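Local atomic coordinates of endo-pectate lyase (Erwinia chrysanthemi, PDB entry 3B4N), a protein that cleaves polygalacturonate by calcium-dependent beta-elimination and probably also acts, in endo fashion, on highly methylated pectins. Residues T269-N274 with S294-K299. Sequence-based numbering, arbitrary orientation.
Sequences TSATVN and SGLKIK
CB and CD of K299 both lie beyond OD1 of the N274 carboxamide, CB close to the amide plane and CD well off it to one side, 3.9 Å from OD1; ND2 is hydrogen-bonded to Y34 OH. The other flat groups are peptides, joined by four hydrogen bonds: A271 N donates to G295 O, K297 N to A271 O, V273 N to K297 O and K299 N to V273 O. These bonds are the ladder of a parallel strand pair, the axes of 271-274 and 296-298 lying 4.7 Å apart. The V273 N to K297 O bond is the shortest at 2.8 Å. K297 N lies in the carbonyl plane of A271, whereas A271 N lies 39° above that of G295.

On one face, A271, V273, L296 and I298 form an apolar layer. A chi2 of 63° puts CD1 of L296 4.1 Å from A271 CB; CG1 of I298 lies beside CB and CG2 of V273. I280 of strand 276-284 touches both L296 and I298. The other face carries T272 and K297, with OG1 of T272 against K297 CB and hydrogen-bonded to N240 OD1; the extended lysine leads away.

Where the ladder begins, water joins it. G295 O, already accepting from A271 N, takes a second bond from a water 2.9 Å away that also bonds S270 OG; another water donates to T269 O and bonds S294 OG. G295 has positive phi (69°), and its CA makes a CA-H...O contact of 3.5 Å with T269 O.

Such pairing of successive coils is characteristic of the right-handed parallel beta-helix. Here the main chain satisfies its own polar atoms beside the apolar layer, while T272 OG1 and N274 ND2 find their partners in N240 and Y34.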
loop_
_atom_site.group_PDB
_atom_site.type_symbol
_atom_site.label_atom_id
_atom_site.label_comp_id
_atom_site.label_asym_id
_atom_site.label_seq_id
_atom_site.Cartn_x
_atom_site.Cartn_y
_atom_site.Cartn_z
ATOM N N THR A 269 5.293 4.121 -9.110
ATOM C CA THR A 269 4.733 4.469 -10.413
ATOM C C THR A 269 3.269 4.898 -10.317
ATOM O O THR A 269 2.759 5.538 -11.226
ATOM C CB THR A 269 4.810 3.307 -11.413
ATOM O OG1 THR A 269 4.008 2.222 -10.939
ATOM C CG2 THR A 269 6.254 2.841 -11.597
ATOM N N SER A 270 2.593 4.532 -9.234
ATOM C CA SER A 270 1.192 4.907 -9.048
ATOM C C SER A 270 0.765 4.708 -7.599
ATOM O O SER A 270 0.710 3.574 -7.101
ATOM C CB SER A 270 0.293 4.073 -9.965
ATOM O OG SER A 270 -1.071 4.427 -9.787
ATOM N N ALA A 271 0.449 5.812 -6.931
ATOM C CA ALA A 271 0.015 5.774 -5.543
ATOM C C ALA A 271 -0.760 7.038 -5.240
ATOM O O ALA A 271 -0.565 8.069 -5.892
ATOM C CB ALA A 271 1.217 5.652 -4.609
ATOM N N THR A 272 -1.641 6.951 -4.250
ATOM C CA THR A 272 -2.468 8.074 -3.851
ATOM C C THR A 272 -2.487 8.247 -2.348
ATOM O O THR A 272 -2.622 7.277 -1.608
ATOM C CB THR A 272 -3.942 7.883 -4.311
ATOM O OG1 THR A 272 -4.011 7.961 -5.737
ATOM C CG2 THR A 272 -4.843 8.953 -3.699
ATOM N N VAL A 273 -2.330 9.488 -1.895
ATOM C CA VAL A 273 -2.419 9.778 -0.474
ATOM C C VAL A 273 -3.694 10.602 -0.324
ATOM O O VAL A 273 -3.735 11.771 -0.715
ATOM C CB VAL A 273 -1.222 10.599 0.050
ATOM C CG1 VAL A 273 -1.406 10.885 1.542
ATOM C CG2 VAL A 273 0.075 9.824 -0.163
ATOM N N ASN A 274 -4.749 9.970 0.177
ATOM C CA ASN A 274 -6.018 10.666 0.387
ATOM C C ASN A 274 -6.168 10.824 1.888
ATOM O O ASN A 274 -6.915 10.102 2.547
ATOM C CB ASN A 274 -7.195 9.878 -0.193
ATOM C CG ASN A 274 -8.449 10.738 -0.346
ATOM O OD1 ASN A 274 -8.360 11.945 -0.582
ATOM N ND2 ASN A 274 -9.620 10.119 -0.228
ATOM N N SER A 294 6.945 8.761 -9.543
ATOM C CA SER A 294 6.053 9.400 -10.507
ATOM C C SER A 294 4.669 8.784 -10.310
ATOM O O SER A 294 4.532 7.751 -9.647
ATOM C CB SER A 294 6.540 9.190 -11.950
ATOM O OG SER A 294 6.559 7.823 -12.324
ATOM N N GLY A 295 3.649 9.428 -10.867
ATOM C CA GLY A 295 2.296 8.922 -10.724
ATOM C C GLY A 295 1.766 9.040 -9.308
ATOM O O GLY A 295 0.858 8.300 -8.924
ATOM N N LEU A 296 2.321 9.971 -8.539
ATOM C CA LEU A 296 1.912 10.171 -7.153
ATOM C C LEU A 296 0.891 11.291 -7.025
ATOM O O LEU A 296 1.134 12.414 -7.458
ATOM C CB LEU A 296 3.135 10.491 -6.292
ATOM C CG LEU A 296 2.901 10.781 -4.808
ATOM C CD1 LEU A 296 2.329 9.562 -4.100
ATOM C CD2 LEU A 296 4.231 11.165 -4.180
ATOM N N LYS A 297 -0.256 10.976 -6.437
ATOM C CA LYS A 297 -1.325 11.952 -6.249
ATOM C C LYS A 297 -1.508 12.178 -4.760
ATOM O O LYS A 297 -1.593 11.231 -3.983
ATOM C CB LYS A 297 -2.625 11.441 -6.877
ATOM C CG LYS A 297 -2.522 11.231 -8.382
ATOM C CD LYS A 297 -3.817 10.703 -8.969
ATOM C CE LYS A 297 -3.669 10.464 -10.463
ATOM N NZ LYS A 297 -4.899 9.872 -11.059
ATOM N N ILE A 298 -1.554 13.438 -4.351
ATOM C CA ILE A 298 -1.692 13.751 -2.942
ATOM C C ILE A 298 -2.797 14.772 -2.702
ATOM O O ILE A 298 -2.855 15.812 -3.361
ATOM C CB ILE A 298 -0.354 14.291 -2.378
ATOM C CG1 ILE A 298 0.734 13.210 -2.508
ATOM C CG2 ILE A 298 -0.537 14.703 -0.916
ATOM C CD1 ILE A 298 2.144 13.692 -2.177
ATOM N N LYS A 299 -3.674 14.464 -1.757
ATOM C CA LYS A 299 -4.777 15.361 -1.427
ATOM C C LYS A 299 -4.252 16.759 -1.101
ATOM O O LYS A 299 -3.364 16.924 -0.262
ATOM C CB LYS A 299 -5.553 14.801 -0.235
ATOM C CG LYS A 299 -6.635 15.719 0.311
ATOM C CD LYS A 299 -7.303 15.084 1.517
ATOM C CE LYS A 299 -8.290 16.033 2.173
ATOM N NZ LYS A 299 -8.852 15.447 3.420
HETATM O O HOH W 1 4.126 6.756 -13.185
HETATM O O HOH W 2 -1.256 7.215 -10.592
#